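Local coordinates for protein Phthiocerol/phthiodiolone dimycocerosyl transferase (PDB 1Q9J) that probably catalyses the final step of phthiocerol dimycocerosate ester synthesis, transferring mycocerosyl groups from mycocerosic acid synthase onto the hydroxyls of phthiocerol and its relatives, at residues H12-F17 with P161-A166; V22-T27 with L122-A127; P51-H56 with S103-Q108; G129-V134 with A277-T282; P208-V213 with K365-C370. All coordinates share one frame; numbering follows the deposited sequence.

Contact 1: residues H12-F17 with P161-A166; sequences HSEEVF and PLSMEA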
# COMPACT_ATOMS: atom_id res chain seq x y z
N HIS A 12 -6.52 5.02 -17.08
CA HIS A 12 -7.70 4.43 -16.43
C HIS A 12 -7.40 3.74 -15.11
O HIS A 12 -8.22 3.73 -14.18
CB HIS A 12 -8.42 3.48 -17.40
CG HIS A 12 -9.05 4.19 -18.56
ND1 HIS A 12 -8.32 4.71 -19.61
CD2 HIS A 12 -10.34 4.52 -18.82
CE1 HIS A 12 -9.12 5.32 -20.46
NE2 HIS A 12 -10.36 5.22 -20.00
N SER A 13 -6.20 3.17 -15.01
CA SER A 13 -5.78 2.48 -13.80
C SER A 13 -5.56 3.46 -12.63
O SER A 13 -5.80 3.13 -11.47
CB SER A 13 -4.51 1.70 -14.13
OG SER A 13 -3.77 1.36 -12.98
N GLU A 14 -5.13 4.68 -12.95
CA GLU A 14 -4.85 5.69 -11.94
C GLU A 14 -6.10 6.45 -11.48
O GLU A 14 -6.18 6.89 -10.33
CB GLU A 14 -3.81 6.65 -12.50
CG GLU A 14 -2.65 5.88 -13.10
CD GLU A 14 -1.56 6.73 -13.70
OE1 GLU A 14 -1.86 7.50 -14.66
OE2 GLU A 14 -0.41 6.62 -13.21
N GLU A 15 -7.07 6.58 -12.37
CA GLU A 15 -8.31 7.28 -12.07
C GLU A 15 -9.02 6.80 -10.83
O GLU A 15 -9.74 7.56 -10.20
CB GLU A 15 -9.26 7.24 -13.26
CG GLU A 15 -8.66 7.91 -14.47
CD GLU A 15 -9.67 8.22 -15.55
OE1 GLU A 15 -10.34 7.28 -16.04
OE2 GLU A 15 -9.78 9.42 -15.91
N VAL A 16 -8.85 5.54 -10.47
CA VAL A 16 -9.52 5.07 -9.27
C VAL A 16 -9.15 6.02 -8.13
O VAL A 16 -10.01 6.51 -7.42
CB VAL A 16 -9.10 3.64 -8.88
CG1 VAL A 16 -9.88 3.18 -7.65
CG2 VAL A 16 -9.37 2.69 -10.04
N PHE A 17 -7.85 6.29 -7.97
CA PHE A 17 -7.38 7.15 -6.89
C PHE A 17 -7.85 8.60 -6.98
O PHE A 17 -7.91 9.31 -5.97
CB PHE A 17 -5.86 7.07 -6.80
CG PHE A 17 -5.32 5.68 -6.95
CD1 PHE A 17 -4.69 5.29 -8.14
CD2 PHE A 17 -5.47 4.74 -5.93
CE1 PHE A 17 -4.22 3.99 -8.29
CE2 PHE A 17 -5.01 3.44 -6.09
CZ PHE A 17 -4.39 3.06 -7.27
N PRO A 161 6.87 9.49 -14.18
CA PRO A 161 6.78 8.03 -14.11
C PRO A 161 5.62 7.49 -14.93
O PRO A 161 4.60 8.15 -15.07
CB PRO A 161 6.66 7.72 -12.61
CG PRO A 161 6.45 9.04 -11.95
CD PRO A 161 7.01 10.09 -12.85
N LEU A 162 5.78 6.30 -15.51
CA LEU A 162 4.73 5.72 -16.36
C LEU A 162 3.54 5.14 -15.63
O LEU A 162 3.62 4.73 -14.46
CB LEU A 162 5.34 4.63 -17.23
CG LEU A 162 6.55 4.99 -18.08
CD1 LEU A 162 7.29 3.74 -18.48
CD2 LEU A 162 6.09 5.77 -19.25
N SER A 163 2.41 5.12 -16.33
CA SER A 163 1.20 4.51 -15.80
C SER A 163 1.31 3.03 -16.21
O SER A 163 2.07 2.68 -17.13
CB SER A 163 -0.04 5.12 -16.46
OG SER A 163 -0.02 4.94 -17.86
N MET A 164 0.56 2.17 -15.53
CA MET A 164 0.60 0.74 -15.84
C MET A 164 0.32 0.47 -17.32
O MET A 164 1.07 -0.25 -17.97
CB MET A 164 -0.39 -0.03 -14.98
CG MET A 164 -0.33 -1.54 -15.17
SD MET A 164 -1.54 -2.39 -14.13
CE MET A 164 -0.47 -2.98 -12.85
N GLU A 165 -0.75 1.05 -17.87
CA GLU A 165 -1.02 0.80 -19.28
C GLU A 165 0.09 1.34 -20.17
O GLU A 165 0.18 0.99 -21.34
CB GLU A 165 -2.36 1.37 -19.73
CG GLU A 165 -2.94 2.45 -18.87
CD GLU A 165 -3.55 1.92 -17.60
OE1 GLU A 165 -2.88 2.01 -16.54
OE2 GLU A 165 -4.70 1.41 -17.65
N ALA A 166 0.94 2.21 -19.63
CA ALA A 166 2.04 2.72 -20.43
C ALA A 166 3.12 1.63 -20.44
O ALA A 166 3.65 1.27 -21.49
CB ALA A 166 2.58 3.99 -19.83
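Glu14 lays its carboxylate beside Ser163, and from the other segment Glu165 lays its own beside Ser13. With CG beside its own backbone N (chi1 -48°) and the chain extended beyond it, Glu14 carries its carboxylate to the CB of Ser163, which lies 3.5 Å from OE1. Glu165 bends at chi2 (-77°) and brings its acid group against CB and the backbone of Ser13; its OE2 is 3.5 Å from Ser13 N. Serine is small enough to let a carboxylate this near the backbone on both sides. Ser163 holds the N-cap position of helix 164-170, so the contact sets the first turn of that helix against helix 12-19, and the side chain of Met164 lies about 7 Å from that of Asp128, which probably organises the active site. Ser13 OG, anti to its backbone N, sits 4.2 Å from CB of Met164, a loose touch, while the rest of the methionine leads away. The buried acid of Glu14 is satisfied from outside the two segments: OE2 forms a salt bridge with Arg8 and OE1 accepts a hydrogen bond from Ser11 N. Glu165 OE1 pairs with the hydroxyl of Ser11.

Contact 2: residues V22-T27 with L122-A127; sequences VFTSMT and LHHCMA
Thr24, His123 and Val22 bury the most surface here: Thr24 and Val22 combine backbone bonds with side-chain contacts, whereas His123 contributes its ring. Thr24 forms an antiparallel hydrogen-bonded pair with Leu122: its N donates to Leu122 O (2.7 Å), and Leu122 N returns a bond to Thr24 O (2.8 Å). A beta-branched residue suits the extended strand. With OG1 anti to the carbonyl carbon (chi1 -55°), its hydroxyl meets the imidazole of His124 at CD2, 3.4 Å away. Just before the strand, Val22 O accepts from His124 N (3.1 Å), with the donor above the plane of that carbonyl. CG1 of Val22 runs alongside CB of His124 at 3.7 Å. The two histidines open the His-His-x-x-x-Asp-Gly motif of this acyltransferase superfamily; His124 is probably the proton acceptor, presented where strand 117-123 gives way to a turn. His123 takes the other face of the sheet, together with Phe23, its non-hydrogen-bonded partner. The edge of the His123 imidazole points at the phenyl face in a T-shaped stack, centroids 4.8 Å apart and planes at 72°, with ND1 over the rim of the phenyl. One face of the imidazole lies beneath Val22 O, which stands 3.2 Å above its centre. A flat, polar ring fits this slot: it packs against phenyl and carbonyl alike, while NE2 makes a weak hydrogen bond to Phe17 O. Phe17 also stacks on His124, whose backbone O accepts a hydrogen bond from Asn283.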
# COMPACT_ATOMS: atom_id res chain seq x y z
N VAL A 22 -8.01 9.39 -3.33
CA VAL A 22 -7.17 8.56 -2.47
C VAL A 22 -5.76 9.13 -2.19
O VAL A 22 -5.02 9.45 -3.11
CB VAL A 22 -7.03 7.10 -3.04
CG1 VAL A 22 -6.18 6.25 -2.11
CG2 VAL A 22 -8.39 6.47 -3.23
N PHE A 23 -5.43 9.24 -0.92
CA PHE A 23 -4.13 9.71 -0.47
C PHE A 23 -3.61 8.64 0.48
O PHE A 23 -4.38 7.99 1.20
CB PHE A 23 -4.21 11.01 0.34
CG PHE A 23 -4.28 12.27 -0.48
CD1 PHE A 23 -5.44 12.62 -1.17
CD2 PHE A 23 -3.21 13.16 -0.48
CE1 PHE A 23 -5.54 13.83 -1.83
CE2 PHE A 23 -3.30 14.38 -1.14
CZ PHE A 23 -4.47 14.72 -1.82
N THR A 24 -2.29 8.47 0.51
CA THR A 24 -1.67 7.49 1.37
C THR A 24 -0.77 8.26 2.31
O THR A 24 -0.12 9.21 1.91
CB THR A 24 -0.82 6.51 0.54
OG1 THR A 24 -1.63 5.93 -0.49
CG2 THR A 24 -0.26 5.41 1.44
N SER A 25 -0.76 7.86 3.57
CA SER A 25 0.10 8.52 4.54
C SER A 25 1.03 7.48 5.16
O SER A 25 0.72 6.29 5.24
CB SER A 25 -0.73 9.21 5.64
OG SER A 25 -1.50 8.27 6.39
N MET A 26 2.17 7.98 5.60
CA MET A 26 3.18 7.16 6.21
C MET A 26 3.74 7.97 7.36
O MET A 26 4.34 9.04 7.16
CB MET A 26 4.29 6.84 5.21
CG MET A 26 5.15 5.65 5.60
SD MET A 26 4.11 4.17 5.69
CE MET A 26 4.04 3.93 7.41
N THR A 27 3.53 7.47 8.57
CA THR A 27 3.97 8.16 9.76
C THR A 27 5.05 7.41 10.53
O THR A 27 4.89 6.24 10.89
CB THR A 27 2.78 8.42 10.67
OG1 THR A 27 1.73 9.03 9.90
CG2 THR A 27 3.18 9.36 11.81
N LEU A 122 0.81 11.28 0.31
CA LEU A 122 1.05 11.12 -1.10
C LEU A 122 -0.18 10.63 -1.82
O LEU A 122 -0.78 9.63 -1.44
CB LEU A 122 2.17 10.10 -1.26
CG LEU A 122 2.80 9.94 -2.63
CD1 LEU A 122 3.38 11.26 -3.12
CD2 LEU A 122 3.88 8.88 -2.48
N HIS A 123 -0.59 11.34 -2.85
CA HIS A 123 -1.75 10.90 -3.59
C HIS A 123 -1.39 9.58 -4.28
O HIS A 123 -0.35 9.46 -4.94
CB HIS A 123 -2.15 11.95 -4.61
CG HIS A 123 -3.51 11.71 -5.17
ND1 HIS A 123 -4.63 12.33 -4.66
CD2 HIS A 123 -3.95 10.84 -6.11
CE1 HIS A 123 -5.71 11.85 -5.26
NE2 HIS A 123 -5.32 10.94 -6.14
N HIS A 124 -2.27 8.59 -4.12
CA HIS A 124 -2.03 7.25 -4.67
C HIS A 124 -1.90 7.15 -6.20
O HIS A 124 -1.42 6.14 -6.73
CB HIS A 124 -3.13 6.30 -4.19
CG HIS A 124 -2.70 4.86 -4.07
ND1 HIS A 124 -2.18 4.15 -5.13
CD2 HIS A 124 -2.79 3.99 -3.04
CE1 HIS A 124 -1.97 2.90 -4.76
NE2 HIS A 124 -2.33 2.78 -3.49
N CYS A 125 -2.29 8.19 -6.91
CA CYS A 125 -2.19 8.16 -8.35
C CYS A 125 -0.71 8.39 -8.73
O CYS A 125 -0.33 8.29 -9.89
CB CYS A 125 -3.09 9.25 -8.97
SG CYS A 125 -2.30 10.92 -9.13
N MET A 126 0.11 8.68 -7.75
CA MET A 126 1.51 8.91 -8.05
C MET A 126 2.41 7.80 -7.56
O MET A 126 3.61 7.81 -7.84
CB MET A 126 1.93 10.21 -7.41
CG MET A 126 1.13 11.37 -7.96
SD MET A 126 1.73 11.85 -9.61
CE MET A 126 3.31 12.43 -9.07
N ALA A 127 1.86 6.84 -6.84
CA ALA A 127 2.70 5.78 -6.33
C ALA A 127 1.92 4.72 -5.60
O ALA A 127 0.95 5.02 -4.91
CB ALA A 127 3.75 6.36 -5.41

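Contact 3: residues P51-H56 with S103-Q108; sequences PVLASH and SLLHLQ
Leu53 and Leu105 make the tightly packed end of this contact. CD2 of Leu105 lies against Leu53, 3.7 Å from its CB and 3.8 Å from its CD1. Leu105 has its CG anti to the backbone N (chi1 -180°), and the branched end is turned toward helix 36-49, where Phe43 touches it and Leu47 touches Leu53. Leucine serves on both sides because its forked tip packs closely against a neighbouring side chain of irregular outline. Leu104 continues the apolar surface: its CG lies 3.4 Å from Ser55 O and 3.9 Å from His56 CA, and its CD1 is 3.6 Å from Ser55 OG. That hydroxyl is turned back into its own segment, giving a 3.0 Å hydrogen bond to Val52 O, nearly in line with the carbonyl, so a buried polar group can border on leucine. Toward His56 the fit relaxes. Its CB only brushes Ser103 N at 4.2 Å, and the partly exposed imidazole leads away, with ND1 hydrogen-bonded to Asp70 and NE2 to Glu58. Ser103 points its CB away from the other segment. The backbone folds back through an inverse gamma turn centred on Ala54 before strand 55-59, one edge of a three-stranded antiparallel sheet; the leucines pack this turn against the start of strand 105-110, joining that small sheet to the five-stranded sheet, whose strand 117-123 leads into the probable catalytic motif.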
# COMPACT_ATOMS: atom_id res chain seq x y z
N PRO A 51 9.96 15.86 -9.77
CA PRO A 51 9.12 17.03 -10.02
C PRO A 51 7.65 16.81 -10.35
O PRO A 51 6.88 17.76 -10.43
CB PRO A 51 9.87 17.77 -11.13
CG PRO A 51 10.59 16.69 -11.84
CD PRO A 51 11.10 15.84 -10.71
N VAL A 52 7.23 15.56 -10.51
CA VAL A 52 5.82 15.30 -10.82
C VAL A 52 4.98 15.56 -9.56
O VAL A 52 3.86 16.07 -9.63
CB VAL A 52 5.59 13.85 -11.27
CG1 VAL A 52 4.28 13.75 -12.01
CG2 VAL A 52 6.70 13.41 -12.15
N LEU A 53 5.54 15.18 -8.41
CA LEU A 53 4.88 15.35 -7.13
C LEU A 53 4.45 16.80 -6.92
O LEU A 53 3.57 17.09 -6.08
CB LEU A 53 5.82 14.93 -6.00
CG LEU A 53 6.33 13.51 -6.17
CD1 LEU A 53 7.34 13.17 -5.08
CD2 LEU A 53 5.16 12.56 -6.12
N ALA A 54 5.05 17.70 -7.68
CA ALA A 54 4.70 19.10 -7.56
C ALA A 54 3.56 19.44 -8.48
O ALA A 54 3.67 20.35 -9.28
CB ALA A 54 5.90 19.95 -7.90
N SER A 55 2.46 18.72 -8.36
CA SER A 55 1.34 19.02 -9.23
C SER A 55 0.03 18.77 -8.54
O SER A 55 -0.02 18.57 -7.33
CB SER A 55 1.42 18.15 -10.46
OG SER A 55 1.02 16.83 -10.13
N HIS A 56 -1.04 18.77 -9.33
CA HIS A 56 -2.38 18.54 -8.83
C HIS A 56 -3.22 18.00 -9.96
O HIS A 56 -2.78 17.95 -11.11
CB HIS A 56 -2.99 19.84 -8.31
CG HIS A 56 -3.13 20.90 -9.35
ND1 HIS A 56 -2.14 21.83 -9.61
CD2 HIS A 56 -4.13 21.16 -10.23
CE1 HIS A 56 -2.52 22.61 -10.60
NE2 HIS A 56 -3.73 22.22 -11.00
N SER A 103 -2.78 20.08 -4.10
CA SER A 103 -1.45 19.48 -3.95
C SER A 103 -1.57 17.95 -3.87
O SER A 103 -2.65 17.42 -3.58
CB SER A 103 -0.81 20.03 -2.67
OG SER A 103 0.46 19.48 -2.40
N LEU A 104 -0.49 17.22 -4.14
CA LEU A 104 -0.56 15.75 -4.06
C LEU A 104 0.47 15.22 -3.10
O LEU A 104 0.60 14.01 -2.93
CB LEU A 104 -0.32 15.14 -5.43
CG LEU A 104 -1.30 15.56 -6.53
CD1 LEU A 104 -0.92 14.86 -7.83
CD2 LEU A 104 -2.71 15.19 -6.12
N LEU A 105 1.20 16.12 -2.46
CA LEU A 105 2.24 15.74 -1.52
C LEU A 105 2.30 16.74 -0.37
O LEU A 105 2.23 17.96 -0.57
CB LEU A 105 3.58 15.68 -2.26
CG LEU A 105 4.82 15.28 -1.47
CD1 LEU A 105 4.69 13.87 -0.94
CD2 LEU A 105 6.04 15.41 -2.35
N HIS A 106 2.45 16.21 0.85
CA HIS A 106 2.52 17.00 2.07
C HIS A 106 3.45 16.33 3.07
O HIS A 106 3.28 15.14 3.39
CB HIS A 106 1.12 17.15 2.69
CG HIS A 106 0.21 18.09 1.95
ND1 HIS A 106 0.44 19.44 1.90
CD2 HIS A 106 -0.93 17.87 1.26
CE1 HIS A 106 -0.52 20.02 1.19
NE2 HIS A 106 -1.36 19.09 0.79
N LEU A 107 4.45 17.06 3.56
CA LEU A 107 5.36 16.52 4.56
C LEU A 107 5.07 17.23 5.88
O LEU A 107 5.43 18.38 6.07
CB LEU A 107 6.83 16.73 4.17
CG LEU A 107 7.81 16.16 5.21
CD1 LEU A 107 7.42 14.72 5.53
CD2 LEU A 107 9.24 16.23 4.70
N GLN A 108 4.42 16.52 6.80
CA GLN A 108 4.05 17.10 8.09
C GLN A 108 4.88 16.61 9.28
O GLN A 108 4.80 15.44 9.67
CB GLN A 108 2.57 16.82 8.35
CG GLN A 108 2.04 17.46 9.61
CD GLN A 108 0.69 16.89 9.99
OE1 GLN A 108 0.56 15.69 10.23
NE2 GLN A 108 -0.32 17.75 10.05

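Contact 4: residues G129-V134 with A277-T282; sequences GHHGAV and APTEAT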
# COMPACT_ATOMS: atom_id res chain seq x y z
N GLY A 129 2.30 1.20 -3.05
CA GLY A 129 3.07 0.98 -1.85
C GLY A 129 4.57 0.96 -2.05
O GLY A 129 5.30 1.57 -1.28
N HIS A 130 5.02 0.25 -3.07
CA HIS A 130 6.45 0.12 -3.36
C HIS A 130 7.08 1.47 -3.76
O HIS A 130 8.09 1.90 -3.18
CB HIS A 130 6.65 -0.95 -4.45
CG HIS A 130 8.09 -1.28 -4.73
ND1 HIS A 130 9.05 -1.31 -3.75
CD2 HIS A 130 8.72 -1.60 -5.88
CE1 HIS A 130 10.22 -1.63 -4.28
NE2 HIS A 130 10.04 -1.81 -5.58
N HIS A 131 6.48 2.13 -4.75
CA HIS A 131 6.96 3.42 -5.23
C HIS A 131 7.05 4.41 -4.05
O HIS A 131 8.07 5.08 -3.85
CB HIS A 131 6.00 3.93 -6.30
CG HIS A 131 6.46 5.19 -6.98
ND1 HIS A 131 7.20 6.15 -6.35
CD2 HIS A 131 6.20 5.66 -8.23
CE1 HIS A 131 7.39 7.17 -7.18
NE2 HIS A 131 6.79 6.90 -8.32
N GLY A 132 5.99 4.47 -3.24
CA GLY A 132 5.97 5.37 -2.10
C GLY A 132 7.04 5.06 -1.07
O GLY A 132 7.75 5.94 -0.61
N ALA A 133 7.14 3.79 -0.70
CA ALA A 133 8.14 3.36 0.28
C ALA A 133 9.52 3.83 -0.18
O ALA A 133 10.33 4.30 0.63
CB ALA A 133 8.11 1.85 0.41
N VAL A 134 9.79 3.70 -1.48
CA VAL A 134 11.07 4.12 -2.03
C VAL A 134 11.31 5.62 -1.79
O VAL A 134 12.42 6.03 -1.48
CB VAL A 134 11.17 3.81 -3.55
CG1 VAL A 134 12.35 4.55 -4.17
CG2 VAL A 134 11.32 2.32 -3.78
N ALA A 277 11.61 -0.05 -12.66
CA ALA A 277 12.08 0.34 -11.33
C ALA A 277 10.94 0.94 -10.52
O ALA A 277 9.97 1.45 -11.07
CB ALA A 277 13.20 1.32 -11.46
N PRO A 278 11.04 0.88 -9.20
CA PRO A 278 9.98 1.42 -8.36
C PRO A 278 9.41 2.81 -8.68
O PRO A 278 8.20 2.99 -8.64
CB PRO A 278 10.57 1.30 -6.95
CG PRO A 278 12.04 1.31 -7.20
CD PRO A 278 12.18 0.44 -8.39
N THR A 279 10.25 3.79 -9.01
CA THR A 279 9.71 5.12 -9.31
C THR A 279 9.54 5.29 -10.80
O THR A 279 9.13 6.35 -11.27
CB THR A 279 10.63 6.25 -8.86
OG1 THR A 279 11.68 6.40 -9.83
CG2 THR A 279 11.23 5.96 -7.51
N GLU A 280 9.86 4.25 -11.55
CA GLU A 280 9.73 4.32 -13.00
C GLU A 280 8.25 4.34 -13.39
O GLU A 280 7.84 4.97 -14.37
CB GLU A 280 10.49 3.17 -13.64
CG GLU A 280 10.19 2.96 -15.10
CD GLU A 280 10.97 1.80 -15.70
OE1 GLU A 280 11.49 0.95 -14.93
OE2 GLU A 280 11.04 1.73 -16.95
N ALA A 281 7.44 3.64 -12.59
CA ALA A 281 6.00 3.62 -12.82
C ALA A 281 5.24 4.14 -11.59
O ALA A 281 5.73 4.08 -10.45
CB ALA A 281 5.53 2.20 -13.16
N THR A 282 4.03 4.64 -11.83
CA THR A 282 3.15 5.16 -10.79
C THR A 282 2.65 4.01 -9.94
O THR A 282 2.99 3.85 -8.76
CB THR A 282 1.91 5.84 -11.40
OG1 THR A 282 2.28 7.10 -11.96
CG2 THR A 282 0.87 6.05 -10.36
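Two CH-pi contacts join His130 and His131 to the loop carrying Pro278 and Thr279. CA of Thr279 lies over the centre of the His131 imidazole, 3.6 Å from the ring centroid, and CB of Pro278 sits over the His130 ring nearer its rim, 3.8 Å from that centroid. Both histidines have CG anti to the backbone N (chi1 -174°), and their flat rings offer broad surfaces to the compact loop. Apolar packing adds a third point: Val134, one turn on from His130, touches CB of Pro278 with its CG2 (3.4 Å) and CG2 of Thr279 with its CG1 (3.8 Å). Proline, with its rigid apolar ring, wedges between His130 and Val134. No hydrogen bond crosses between the segments, and the polar groups look elsewhere: Pro278 O accepts from Arg269, Thr279 OG1 pairs with Gln158, and His131 N donates to Asp128, the probable organiser of the active site. Helix 129-148 begins at the glycine that closes the His-His-x-x-x-Asp-Gly motif, whereas 277-282 belongs to the long connection between strands 260-267 and 285-292; backbone bonds between Leu162 and both Glu280 and Thr282 tie that same connection to the chain entering helix 164-170.

Contact 5: residues P208-V213 with K365-C370; sequences PQAVPV and KGQFYC
Val211 N donates to Phe368 O at 3.1 Å, and two residues earlier Gln209 N donates to Cys370 O at 3.2 Å. In both bonds the donor stands above the carbonyl plane, by 37° and 40° respectively. The segments run roughly antiparallel, their end-to-end directions 141° apart. Between the two bonds lies Ala210, which sits over one face of the Tyr369 ring in a CH-pi contact, its CA 3.9 Å from the ring centroid and its CB 3.5 Å from CE2; a methyl group lets the backbone come down onto the aromatic plane. The strand 360-368 is an edge of the five-stranded sheet, bonded to strand 23-31 along its other side, while 208-213 leads into 213-216, an edge strand of the six-stranded sheet. The contact thus couples the two main sheets of this two-domain acyltransferase. Away from the tyrosine, Val211 directs CG2 at CB of Phe368 (3.8 Å) and at SG of Cys370 (3.4 Å), an apolar patch for which the beta-branched valine is well shaped. The Phe368 ring leads off toward Phe331 and His393, and its side chain comes within about 5 Å of that of His124. Farther along, Val213 rests CG2 on CG of Gln367 (3.6 Å), whose extended chain lies obliquely across it. At the opposite end Pro208 packs its CB against the backbone carbonyl of Tyr369.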
# COMPACT_ATOMS: atom_id res chain seq x y z
N PRO A 208 -11.44 14.60 1.58
CA PRO A 208 -11.01 13.27 2.04
C PRO A 208 -10.95 13.18 3.55
O PRO A 208 -10.50 14.11 4.21
CB PRO A 208 -9.62 13.12 1.43
CG PRO A 208 -9.56 14.16 0.34
CD PRO A 208 -10.30 15.30 0.97
N GLN A 209 -11.40 12.05 4.10
CA GLN A 209 -11.36 11.84 5.55
C GLN A 209 -10.60 10.54 5.85
O GLN A 209 -10.75 9.54 5.14
CB GLN A 209 -12.79 11.76 6.14
CG GLN A 209 -13.76 12.94 5.82
CD GLN A 209 -13.49 14.23 6.62
OE1 GLN A 209 -13.43 14.21 7.85
NE2 GLN A 209 -13.34 15.35 5.91
N ALA A 210 -9.77 10.56 6.89
CA ALA A 210 -8.96 9.41 7.31
C ALA A 210 -9.79 8.13 7.32
O ALA A 210 -10.99 8.17 7.58
CB ALA A 210 -8.39 9.66 8.70
N VAL A 211 -9.16 7.00 7.03
CA VAL A 211 -9.87 5.73 7.04
C VAL A 211 -9.57 5.02 8.37
O VAL A 211 -8.42 4.94 8.80
CB VAL A 211 -9.44 4.84 5.85
CG1 VAL A 211 -10.31 3.59 5.77
CG2 VAL A 211 -9.54 5.62 4.56
N PRO A 212 -10.61 4.53 9.05
CA PRO A 212 -10.33 3.85 10.32
C PRO A 212 -9.36 2.69 10.09
O PRO A 212 -9.50 1.95 9.11
CB PRO A 212 -11.72 3.40 10.79
CG PRO A 212 -12.53 3.33 9.52
CD PRO A 212 -12.06 4.54 8.76
N VAL A 213 -8.38 2.57 10.98
CA VAL A 213 -7.37 1.52 10.90
C VAL A 213 -7.12 0.85 12.24
O VAL A 213 -6.60 1.48 13.17
CB VAL A 213 -5.98 2.03 10.44
CG1 VAL A 213 -5.00 0.86 10.38
CG2 VAL A 213 -6.09 2.72 9.10
N LYS A 365 3.45 3.68 11.14
CA LYS A 365 2.06 3.35 10.85
C LYS A 365 1.64 3.89 9.49
O LYS A 365 2.00 5.00 9.10
CB LYS A 365 1.12 3.93 11.92
CG LYS A 365 1.48 3.58 13.36
CD LYS A 365 0.47 4.18 14.34
CE LYS A 365 0.97 4.12 15.78
NZ LYS A 365 2.25 4.88 15.96
N GLY A 366 0.86 3.10 8.76
CA GLY A 366 0.40 3.53 7.46
C GLY A 366 -1.10 3.67 7.49
O GLY A 366 -1.80 2.89 8.15
N GLN A 367 -1.62 4.66 6.79
CA GLN A 367 -3.05 4.86 6.77
C GLN A 367 -3.46 5.55 5.49
O GLN A 367 -2.67 6.24 4.87
CB GLN A 367 -3.48 5.70 7.97
CG GLN A 367 -4.97 5.97 8.06
CD GLN A 367 -5.35 6.73 9.32
OE1 GLN A 367 -6.53 6.84 9.65
NE2 GLN A 367 -4.35 7.25 10.03
N PHE A 368 -4.71 5.35 5.10
CA PHE A 368 -5.24 5.96 3.90
C PHE A 368 -6.14 7.14 4.27
O PHE A 368 -6.57 7.27 5.42
CB PHE A 368 -6.06 4.95 3.10
CG PHE A 368 -5.27 3.75 2.65
CD1 PHE A 368 -5.71 2.47 2.94
CD2 PHE A 368 -4.09 3.90 1.93
CE1 PHE A 368 -5.00 1.35 2.53
CE2 PHE A 368 -3.36 2.79 1.51
CZ PHE A 368 -3.82 1.52 1.81
N TYR A 369 -6.41 8.00 3.30
CA TYR A 369 -7.29 9.14 3.50
C TYR A 369 -8.20 9.34 2.32
O TYR A 369 -8.38 10.46 1.87
CB TYR A 369 -6.50 10.43 3.71
CG TYR A 369 -5.92 10.58 5.10
CD1 TYR A 369 -4.83 9.81 5.51
CD2 TYR A 369 -6.46 11.51 6.00
CE1 TYR A 369 -4.29 9.97 6.78
CE2 TYR A 369 -5.92 11.67 7.27
CZ TYR A 369 -4.83 10.90 7.65
OH TYR A 369 -4.27 11.05 8.89
N CYS A 370 -8.77 8.26 1.79
CA CYS A 370 -9.68 8.43 0.67
C CYS A 370 -10.91 9.23 1.12
O CYS A 370 -11.14 9.40 2.32
CB CYS A 370 -10.08 7.07 0.12
SG CYS A 370 -10.53 5.87 1.36

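How the contacts relate
Contact 2 carries the probable catalytic His124, and each of the other four touches contact 2. Contact 3 lies about 10 Å from it, centre to centre, and shares its sheet: His123 N bonds to Leu104 O at 2.9 Å. On the other side, also about 10 Å away, contact 5 extends the sheet through Tyr369 N and Phe23 O, 2.9 Å apart. Phe17 of contact 1 stacks on His124, and contact 1 meets contact 4 where Leu162 O receives Thr282 N at 2.7 Å. The side chain of Thr282 lies about 6 Å from that of His124. Contact 4 joins helix 129-148 to the C-terminal part; contact 5, about 20 Å away between centres, lies within it.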